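Crystal protein (Bacillus thuringiensis serovar dakota, PDB 2ZTB) is a bacterial toxin that recognises cancer cells and, as a member of a parasporin-2-like pore-forming family, probably acts by perforating their membranes. Local coordinates at residues E6-N11 and I38-E43; P51-Q56 and F210-A215; Y59-N64 and G193-N198. All coordinates share one frame; numbering follows the deposited sequence.

Interaction 1 of 3, residues E6-N11 and I38-E43; sequences EYLMFN and IALNNE
The tight turn of a β-hairpin, L40 to E43 between strands 37-40 and 43-46, is where the chain leaving strand 4-7 comes to rest. It is a type II' turn, closed by both backbone bonds between L40 and E43, with N41 in the first corner at a positive phi of 46°. N41 carries its amide onto the neighbouring segment: ND2 donates a hydrogen bond to a lone pair of L8 O at 2.8 Å, and L8 O itself lies in the plane of the N41 amide, though the N-H...O angle is bent to 131°. OD1 takes the backbone N-H of C61, so both ends of the amide are fixed. Held this way, the amide lies stacked over the Y7 ring, the two planes 26° apart and OD1 3.6 Å from CD1 of Y7. At the other end of the turn E43 reaches the start of a short 3-10 segment. Its OE1 takes a weak bond from F10 N at 3.3 Å, while OE2 accepts a hydrogen bond from a water 2.7 Å away, which in turn accepts the N-H of N11. One N-H directly and a second through water is consistent with a charged carboxylate. The F10 ring packs against strand end and turn: L40 CB lies over one face, 4.0 Å from the ring centroid in a CH-pi contact, E43 CB meets the edge 3.5 Å from CD1, and I38 CD1 comes within 3.6 Å of CE2. This is a two-residue type II' β-hairpin, with N41 adopting the positive phi that glycine more often supplies.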
loop_
_atom_site.group_PDB
_atom_site.type_symbol
_atom_site.label_atom_id
_atom_site.label_comp_id
_atom_site.label_asym_id
_atom_site.label_seq_id
_atom_site.Cartn_x
_atom_site.Cartn_y
_atom_site.Cartn_z
ATOM N N GLU A 6 -16.842 -6.328 2.182
ATOM C CA GLU A 6 -16.818 -7.700 2.668
ATOM C C GLU A 6 -17.391 -7.803 4.072
ATOM O O GLU A 6 -17.637 -6.789 4.721
ATOM C CB GLU A 6 -15.400 -8.308 2.566
ATOM C CG GLU A 6 -14.268 -7.458 3.106
ATOM C CD GLU A 6 -12.898 -8.117 2.921
ATOM O OE1 GLU A 6 -12.360 -8.654 3.917
ATOM O OE2 GLU A 6 -12.369 -8.097 1.785
ATOM N N TYR A 7 -17.618 -9.036 4.514
ATOM C CA TYR A 7 -18.130 -9.307 5.829
ATOM C C TYR A 7 -17.200 -8.782 6.916
ATOM O O TYR A 7 -15.963 -8.791 6.775
ATOM C CB TYR A 7 -18.361 -10.805 6.024
ATOM C CG TYR A 7 -19.554 -11.377 5.276
ATOM C CD1 TYR A 7 -20.692 -10.604 5.013
ATOM C CD2 TYR A 7 -19.552 -12.704 4.855
ATOM C CE1 TYR A 7 -21.793 -11.139 4.331
ATOM C CE2 TYR A 7 -20.644 -13.250 4.177
ATOM C CZ TYR A 7 -21.765 -12.467 3.917
ATOM O OH TYR A 7 -22.840 -13.026 3.230
ATOM N N LEU A 8 -17.807 -8.301 7.996
ATOM C CA LEU A 8 -17.072 -7.977 9.201
ATOM C C LEU A 8 -16.948 -9.285 9.987
ATOM O O LEU A 8 -17.891 -10.094 10.025
ATOM C CB LEU A 8 -17.802 -6.892 9.992
ATOM C CG LEU A 8 -17.135 -6.375 11.278
ATOM C CD1 LEU A 8 -15.892 -5.537 10.974
ATOM C CD2 LEU A 8 -18.157 -5.583 12.130
ATOM N N MET A 9 -15.777 -9.515 10.569
ATOM C CA MET A 9 -15.528 -10.732 11.332
ATOM C C MET A 9 -15.371 -10.406 12.825
ATOM O O MET A 9 -15.053 -9.273 13.175
ATOM C CB MET A 9 -14.276 -11.438 10.799
ATOM C CG MET A 9 -14.265 -11.685 9.266
ATOM S SD MET A 9 -15.488 -12.924 8.769
ATOM C CE MET A 9 -14.767 -14.446 9.414
ATOM N N PHE A 10 -15.595 -11.392 13.694
ATOM C CA PHE A 10 -15.425 -11.202 15.141
ATOM C C PHE A 10 -13.993 -10.840 15.551
ATOM O O PHE A 10 -13.801 -10.121 16.542
ATOM C CB PHE A 10 -15.921 -12.408 15.949
ATOM C CG PHE A 10 -17.403 -12.355 16.290
ATOM C CD1 PHE A 10 -18.285 -13.294 15.775
ATOM C CD2 PHE A 10 -17.907 -11.369 17.132
ATOM C CE1 PHE A 10 -19.638 -13.254 16.082
ATOM C CE2 PHE A 10 -19.264 -11.321 17.445
ATOM C CZ PHE A 10 -20.131 -12.263 16.919
ATOM N N ASN A 11 -12.999 -11.342 14.805
ATOM C CA ASN A 11 -11.596 -11.091 15.128
ATOM C C ASN A 11 -11.107 -9.718 14.675
ATOM O O ASN A 11 -9.940 -9.376 14.839
ATOM C CB ASN A 11 -10.672 -12.247 14.672
ATOM C CG ASN A 11 -10.486 -12.347 13.134
ATOM O OD1 ASN A 11 -9.624 -13.098 12.681
ATOM N ND2 ASN A 11 -11.269 -11.613 12.351
ATOM N N ILE A 38 -24.464 -13.994 20.919
ATOM C CA ILE A 38 -24.511 -12.946 19.895
ATOM C C ILE A 38 -24.084 -13.554 18.561
ATOM O O ILE A 38 -23.596 -14.672 18.530
ATOM C CB ILE A 38 -23.640 -11.696 20.265
ATOM C CG1 ILE A 38 -22.139 -12.047 20.330
ATOM C CG2 ILE A 38 -24.190 -11.007 21.577
ATOM C CD1 ILE A 38 -21.178 -10.848 20.444
ATOM N N ALA A 39 -24.283 -12.824 17.468
ATOM C CA ALA A 39 -24.071 -13.347 16.138
ATOM C C ALA A 39 -23.703 -12.243 15.159
ATOM O O ALA A 39 -24.153 -11.110 15.289
ATOM C CB ALA A 39 -25.312 -14.089 15.657
ATOM N N LEU A 40 -22.863 -12.600 14.186
ATOM C CA LEU A 40 -22.395 -11.696 13.147
ATOM C C LEU A 40 -22.246 -12.537 11.916
ATOM O O LEU A 40 -21.497 -13.517 11.917
ATOM C CB LEU A 40 -21.038 -11.090 13.532
ATOM C CG LEU A 40 -20.288 -10.130 12.606
ATOM C CD1 LEU A 40 -21.096 -8.857 12.331
ATOM C CD2 LEU A 40 -18.947 -9.786 13.214
ATOM N N ASN A 41 -22.953 -12.158 10.858
ATOM C CA ASN A 41 -22.864 -12.875 9.579
ATOM C C ASN A 41 -22.950 -14.399 9.798
ATOM O O ASN A 41 -23.997 -14.887 10.251
ATOM C CB ASN A 41 -21.610 -12.440 8.815
ATOM C CG ASN A 41 -21.584 -10.940 8.554
ATOM O OD1 ASN A 41 -22.546 -10.382 8.036
ATOM N ND2 ASN A 41 -20.478 -10.283 8.904
ATOM N N ASN A 42 -21.862 -15.138 9.540
ATOM C CA ASN A 42 -21.868 -16.603 9.746
ATOM C C ASN A 42 -21.216 -17.143 11.034
ATOM O O ASN A 42 -20.979 -18.354 11.162
ATOM C CB ASN A 42 -21.325 -17.330 8.510
ATOM C CG ASN A 42 -22.263 -17.221 7.317
ATOM O OD1 ASN A 42 -21.958 -16.392 6.369
ATOM N ND2 ASN A 42 -23.425 -18.053 7.356
ATOM N N GLU A 43 -20.970 -16.251 11.995
ATOM C CA GLU A 43 -20.336 -16.606 13.262
ATOM C C GLU A 43 -21.264 -16.298 14.425
ATOM O O GLU A 43 -22.201 -15.515 14.293
ATOM C CB GLU A 43 -19.074 -15.775 13.471
ATOM C CG GLU A 43 -17.969 -15.917 12.454
ATOM C CD GLU A 43 -17.023 -14.744 12.531
ATOM O OE1 GLU A 43 -17.412 -13.650 12.054
ATOM O OE2 GLU A 43 -15.902 -14.911 13.069
HETATM O O HOH W 1 -13.381 -14.057 13.572
#

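Interaction 2 of 3, residues P51-Q56 and F210-A215; sequences PPITAQ and FWFNPA
P52 opens a single helical turn, residues 53-56, as its N-cap, its carbonyl O accepting the N-H of Q56 at 3.1 Å. This turn packs on strand 210-214, which is paired antiparallel with strand 168-199, and the contact is helix on sheet, built from aliphatic and aromatic groups without a hydrogen bond between the segments. I53 comes next and does most of the work. CG1 sits in the crowded position between the backbone N and carbonyl carbon (chi1 60°), so that CG2 takes the F210 face while the CG1-CD1 branch runs between F210 CB and the F212 ring. CG2 stands squarely over the face of F210, 3.9 Å from the centroid and 7° off the ring normal, a textbook CH-pi contact. On the other branch, CD1 touches F210 CB at 3.8 Å, and CG1 touches F212 CE2 at 3.7 Å. Both rings lie on the I53 side of the strand, whereas W211 between them turns the other way and stacks on Y31. The backbone of I53 also takes part, since its carbonyl O sits near the plane of the F212 ring, at the edge, 3.2 Å from CZ. T54 follows, its OG1 tied to N41 O, which leaves the methyl branch for the aromatic side: CG2 rests 3.7 Å from F212 CE2.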
loop_
_atom_site.group_PDB
_atom_site.type_symbol
_atom_site.label_atom_id
_atom_site.label_comp_id
_atom_site.label_asym_id
_atom_site.label_seq_id
_atom_site.Cartn_x
_atom_site.Cartn_y
_atom_site.Cartn_z
ATOM N N PRO A 51 -27.849 -22.532 13.312
ATOM C CA PRO A 51 -26.902 -21.592 12.704
ATOM C C PRO A 51 -27.165 -20.139 13.134
ATOM O O PRO A 51 -28.275 -19.823 13.571
ATOM C CB PRO A 51 -27.119 -21.782 11.191
ATOM C CG PRO A 51 -28.463 -22.375 11.050
ATOM C CD PRO A 51 -28.753 -23.137 12.314
ATOM N N PRO A 52 -26.143 -19.264 13.027
ATOM C CA PRO A 52 -26.288 -17.866 13.427
ATOM C C PRO A 52 -27.603 -17.255 12.942
ATOM O O PRO A 52 -27.934 -17.362 11.757
ATOM C CB PRO A 52 -25.079 -17.175 12.765
ATOM C CG PRO A 52 -24.428 -18.223 11.897
ATOM C CD PRO A 52 -24.789 -19.529 12.508
ATOM N N ILE A 53 -28.343 -16.632 13.864
ATOM C CA ILE A 53 -29.660 -16.066 13.561
ATOM C C ILE A 53 -29.553 -14.944 12.533
ATOM O O ILE A 53 -30.534 -14.566 11.900
ATOM C CB ILE A 53 -30.391 -15.587 14.841
ATOM C CG1 ILE A 53 -29.573 -14.494 15.561
ATOM C CG2 ILE A 53 -30.684 -16.788 15.758
ATOM C CD1 ILE A 53 -30.308 -13.759 16.650
ATOM N N THR A 54 -28.343 -14.431 12.356
ATOM C CA THR A 54 -28.080 -13.375 11.400
ATOM C C THR A 54 -28.148 -13.904 9.965
ATOM O O THR A 54 -28.630 -13.208 9.067
ATOM C CB THR A 54 -26.709 -12.731 11.661
ATOM O OG1 THR A 54 -25.800 -13.733 12.135
ATOM C CG2 THR A 54 -26.836 -11.624 12.703
ATOM N N ALA A 55 -27.667 -15.132 9.750
ATOM C CA ALA A 55 -27.806 -15.785 8.445
ATOM C C ALA A 55 -29.239 -16.320 8.279
ATOM O O ALA A 55 -29.894 -16.050 7.254
ATOM C CB ALA A 55 -26.747 -16.892 8.248
ATOM N N GLN A 56 -29.738 -17.053 9.284
ATOM C CA GLN A 56 -31.150 -17.497 9.259
ATOM C C GLN A 56 -32.088 -16.371 8.815
ATOM O O GLN A 56 -32.854 -16.538 7.818
ATOM C CB GLN A 56 -31.610 -18.030 10.622
ATOM C CG GLN A 56 -30.894 -19.299 11.090
ATOM C CD GLN A 56 -31.675 -19.927 12.272
ATOM O OE1 GLN A 56 -31.194 -19.893 13.434
ATOM N NE2 GLN A 56 -32.895 -20.493 11.983
ATOM N N PHE A 210 -35.059 -13.454 19.765
ATOM C CA PHE A 210 -34.019 -13.036 18.827
ATOM C C PHE A 210 -34.170 -11.590 18.395
ATOM O O PHE A 210 -35.239 -11.188 17.930
ATOM C CB PHE A 210 -34.009 -13.912 17.557
ATOM C CG PHE A 210 -33.947 -15.400 17.818
ATOM C CD1 PHE A 210 -33.336 -15.916 18.959
ATOM C CD2 PHE A 210 -34.475 -16.290 16.891
ATOM C CE1 PHE A 210 -33.283 -17.277 19.188
ATOM C CE2 PHE A 210 -34.413 -17.664 17.107
ATOM C CZ PHE A 210 -33.819 -18.153 18.266
ATOM N N TRP A 211 -33.071 -10.838 18.498
ATOM C CA TRP A 211 -33.037 -9.433 18.104
ATOM C C TRP A 211 -31.838 -9.071 17.241
ATOM O O TRP A 211 -30.765 -9.650 17.384
ATOM C CB TRP A 211 -33.061 -8.537 19.351
ATOM C CG TRP A 211 -34.379 -8.578 20.004
ATOM C CD1 TRP A 211 -34.752 -9.376 21.035
ATOM C CD2 TRP A 211 -35.531 -7.808 19.644
ATOM N NE1 TRP A 211 -36.057 -9.155 21.347
ATOM C CE2 TRP A 211 -36.566 -8.194 20.511
ATOM C CE3 TRP A 211 -35.782 -6.818 18.677
ATOM C CZ2 TRP A 211 -37.851 -7.630 20.453
ATOM C CZ3 TRP A 211 -37.077 -6.256 18.619
ATOM C CH2 TRP A 211 -38.076 -6.662 19.509
ATOM N N PHE A 212 -32.041 -8.084 16.366
ATOM C CA PHE A 212 -30.995 -7.491 15.530
ATOM C C PHE A 212 -30.948 -5.994 15.728
ATOM O O PHE A 212 -31.989 -5.337 15.807
ATOM C CB PHE A 212 -31.225 -7.842 14.055
ATOM C CG PHE A 212 -31.414 -9.304 13.836
ATOM C CD1 PHE A 212 -32.690 -9.862 13.875
ATOM C CD2 PHE A 212 -30.312 -10.140 13.663
ATOM C CE1 PHE A 212 -32.876 -11.221 13.730
ATOM C CE2 PHE A 212 -30.481 -11.511 13.511
ATOM C CZ PHE A 212 -31.769 -12.051 13.544
ATOM N N ASN A 213 -29.742 -5.465 15.852
ATOM C CA ASN A 213 -29.528 -4.038 16.002
ATOM C C ASN A 213 -28.440 -3.620 15.053
ATOM O O ASN A 213 -27.491 -4.375 14.840
ATOM C CB ASN A 213 -29.132 -3.686 17.441
ATOM C CG ASN A 213 -30.323 -3.576 18.350
ATOM O OD1 ASN A 213 -30.878 -2.498 18.538
ATOM N ND2 ASN A 213 -30.746 -4.697 18.895
ATOM N N PRO A 214 -28.574 -2.424 14.453
ATOM C CA PRO A 214 -27.495 -1.952 13.579
ATOM C C PRO A 214 -26.187 -1.907 14.344
ATOM O O PRO A 214 -26.181 -1.669 15.556
ATOM C CB PRO A 214 -27.937 -0.537 13.170
ATOM C CG PRO A 214 -29.052 -0.192 14.075
ATOM C CD PRO A 214 -29.690 -1.464 14.526
ATOM N N ALA A 215 -25.091 -2.155 13.631
ATOM C CA ALA A 215 -23.734 -2.103 14.177
ATOM C C ALA A 215 -23.461 -0.873 15.064
ATOM O O ALA A 215 -22.775 -0.981 16.073
ATOM C CB ALA A 215 -22.707 -2.186 13.012
#

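Interaction 3 of 3, residues Y59-N64 and G193-N198; sequences YYCYKN and GYFGAN
Two backbones almost touch here, the CA atoms of C61 and G193 lying just 4.0 Å apart. The close approach depends on glycine: a side-chain carbon at G193 would point at the other strand and collide with Y60 O and C61 CA, and at this positive phi it would also jam against the preceding carbonyl O. Y60 O accepts one true hydrogen bond, from Y194 N at 2.8 Å, the donor standing 41° out of the carbonyl plane; a CH···O contact from G193 CA, 3.1 Å from Y60 O, is a weaker addition. C61 and G193 form a non-hydrogen-bonded antiparallel pair, in the sheet where the long strands 61-90 and 168-199 run side by side; the second strand turns a corner at 193, and from there the chain heads away across the first. Beyond the corner a water bridges two carbonyl oxygens, donating to Y59 O and to Y194 O, each 2.8 Å from it. On one side the two tyrosines meet T-shaped, with planes 86° apart. The edge of Y59 points at the face of Y194, CD2 lying 3.5 Å from Y194 CG and so offset toward the rim. On the other side C61 CB lies 3.3 Å from Y194 O; with SG anti to the backbone N (chi1 -176°), the sulfur comes obliquely to the F195 ring, SG to CE1 4.2 Å, a sulfur-aromatic contact.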
loop_
_atom_site.group_PDB
_atom_site.type_symbol
_atom_site.label_atom_id
_atom_site.label_comp_id
_atom_site.label_asym_id
_atom_site.label_seq_id
_atom_site.Cartn_x
_atom_site.Cartn_y
_atom_site.Cartn_z
ATOM N N TYR A 59 -29.636 -10.918 8.217
ATOM C CA TYR A 59 -29.068 -9.675 8.737
ATOM C C TYR A 59 -27.546 -9.763 8.692
ATOM O O TYR A 59 -26.943 -10.496 9.472
ATOM C CB TYR A 59 -29.523 -9.446 10.178
ATOM C CG TYR A 59 -30.952 -8.996 10.314
ATOM C CD1 TYR A 59 -32.010 -9.923 10.317
ATOM C CD2 TYR A 59 -31.251 -7.641 10.457
ATOM C CE1 TYR A 59 -33.337 -9.502 10.440
ATOM C CE2 TYR A 59 -32.570 -7.209 10.591
ATOM C CZ TYR A 59 -33.605 -8.141 10.580
ATOM O OH TYR A 59 -34.897 -7.696 10.724
ATOM N N TYR A 60 -26.938 -9.035 7.757
ATOM C CA TYR A 60 -25.493 -9.095 7.546
ATOM C C TYR A 60 -24.806 -7.803 7.950
ATOM O O TYR A 60 -25.465 -6.807 8.249
ATOM C CB TYR A 60 -25.168 -9.469 6.091
ATOM C CG TYR A 60 -25.621 -10.863 5.745
ATOM C CD1 TYR A 60 -26.826 -11.080 5.052
ATOM C CD2 TYR A 60 -24.874 -11.968 6.145
ATOM C CE1 TYR A 60 -27.254 -12.362 4.752
ATOM C CE2 TYR A 60 -25.288 -13.245 5.855
ATOM C CZ TYR A 60 -26.479 -13.442 5.160
ATOM O OH TYR A 60 -26.875 -14.724 4.872
ATOM N N CYS A 61 -23.478 -7.835 7.973
ATOM C CA CYS A 61 -22.682 -6.688 8.394
ATOM C C CYS A 61 -21.354 -6.661 7.636
ATOM O O CYS A 61 -20.620 -7.657 7.598
ATOM C CB CYS A 61 -22.463 -6.718 9.910
ATOM S SG CYS A 61 -21.593 -5.316 10.580
ATOM N N TYR A 62 -21.069 -5.507 7.041
ATOM C CA TYR A 62 -19.973 -5.363 6.095
ATOM C C TYR A 62 -19.031 -4.264 6.510
ATOM O O TYR A 62 -19.449 -3.267 7.089
ATOM C CB TYR A 62 -20.498 -5.033 4.693
ATOM C CG TYR A 62 -21.553 -5.973 4.164
ATOM C CD1 TYR A 62 -22.915 -5.700 4.347
ATOM C CD2 TYR A 62 -21.201 -7.130 3.472
ATOM C CE1 TYR A 62 -23.899 -6.558 3.859
ATOM C CE2 TYR A 62 -22.186 -7.994 2.971
ATOM C CZ TYR A 62 -23.523 -7.702 3.171
ATOM O OH TYR A 62 -24.494 -8.557 2.673
ATOM N N LYS A 63 -17.752 -4.481 6.227
ATOM C CA LYS A 63 -16.735 -3.441 6.219
ATOM C C LYS A 63 -16.468 -3.059 4.752
ATOM O O LYS A 63 -16.568 -3.897 3.844
ATOM C CB LYS A 63 -15.458 -3.923 6.920
ATOM C CG LYS A 63 -14.919 -5.281 6.461
ATOM C CD LYS A 63 -13.530 -5.511 7.060
ATOM C CE LYS A 63 -12.836 -6.717 6.477
ATOM N NZ LYS A 63 -13.361 -8.051 6.881
ATOM N N ASN A 64 -16.167 -1.780 4.536
ATOM C CA ASN A 64 -16.059 -1.196 3.208
ATOM C C ASN A 64 -14.840 -0.293 3.159
ATOM O O ASN A 64 -14.529 0.377 4.137
ATOM C CB ASN A 64 -17.278 -0.321 2.877
ATOM C CG ASN A 64 -18.611 -1.029 3.097
ATOM O OD1 ASN A 64 -19.140 -1.072 4.215
ATOM N ND2 ASN A 64 -19.167 -1.560 2.030
ATOM N N GLY A 193 -24.655 -2.450 8.647
ATOM C CA GLY A 193 -25.336 -3.734 8.823
ATOM C C GLY A 193 -25.638 -4.048 10.276
ATOM O O GLY A 193 -25.730 -3.144 11.098
ATOM N N TYR A 194 -25.763 -5.334 10.604
ATOM C CA TYR A 194 -26.387 -5.738 11.868
ATOM C C TYR A 194 -25.621 -6.789 12.652
ATOM O O TYR A 194 -24.837 -7.560 12.081
ATOM C CB TYR A 194 -27.827 -6.238 11.621
ATOM C CG TYR A 194 -28.696 -5.250 10.870
ATOM C CD1 TYR A 194 -28.631 -5.161 9.474
ATOM C CD2 TYR A 194 -29.582 -4.407 11.547
ATOM C CE1 TYR A 194 -29.399 -4.252 8.769
ATOM C CE2 TYR A 194 -30.382 -3.491 10.843
ATOM C CZ TYR A 194 -30.268 -3.420 9.454
ATOM O OH TYR A 194 -31.035 -2.535 8.730
ATOM N N PHE A 195 -25.854 -6.784 13.968
ATOM C CA PHE A 195 -25.518 -7.887 14.862
ATOM C C PHE A 195 -26.807 -8.525 15.394
ATOM O O PHE A 195 -27.863 -7.872 15.458
ATOM C CB PHE A 195 -24.711 -7.388 16.044
ATOM C CG PHE A 195 -23.259 -7.113 15.743
ATOM C CD1 PHE A 195 -22.881 -5.976 15.049
ATOM C CD2 PHE A 195 -22.274 -7.964 16.218
ATOM C CE1 PHE A 195 -21.542 -5.715 14.787
ATOM C CE2 PHE A 195 -20.936 -7.705 15.974
ATOM C CZ PHE A 195 -20.566 -6.575 15.262
ATOM N N GLY A 196 -26.707 -9.793 15.794
ATOM C CA GLY A 196 -27.841 -10.549 16.336
ATOM C C GLY A 196 -27.561 -10.928 17.778
ATOM O O GLY A 196 -26.413 -10.976 18.195
ATOM N N ALA A 197 -28.611 -11.162 18.552
ATOM C CA ALA A 197 -28.471 -11.668 19.914
ATOM C C ALA A 197 -29.631 -12.578 20.244
ATOM O O ALA A 197 -30.772 -12.316 19.840
ATOM C CB ALA A 197 -28.384 -10.520 20.931
ATOM N N ASN A 198 -29.344 -13.657 20.967
ATOM C CA ASN A 198 -30.411 -14.527 21.484
ATOM C C ASN A 198 -30.491 -14.474 22.994
ATOM O O ASN A 198 -29.473 -14.574 23.686
ATOM C CB ASN A 198 -30.283 -15.972 20.983
ATOM C CG ASN A 198 -28.977 -16.638 21.401
ATOM O OD1 ASN A 198 -27.927 -16.412 20.796
ATOM N ND2 ASN A 198 -29.043 -17.473 22.436
HETATM O O HOH W 2 -24.538 -10.085 10.906
#

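In the fold
All three contacts gather at one end of the elongated chain, and all reach the same branched antiparallel sheet. Interaction 1 is the most buried and the most polar, with amide and carboxylate groups bonding to backbone; interaction 2 is only partly buried, without hydrogen bonds and almost wholly apolar between its segments; interaction 3, also partly buried, depends on main-chain bonding at a strand corner with aromatic rings to either side. Hydrogen bonds link them, and N41 of interaction 1 touches both of the others. T54 O probably bonds to Y59 N, leading from the helical turn into strand 61-90, and A215 N probably bonds to G193 O, joining the far segments of interactions 2 and 3.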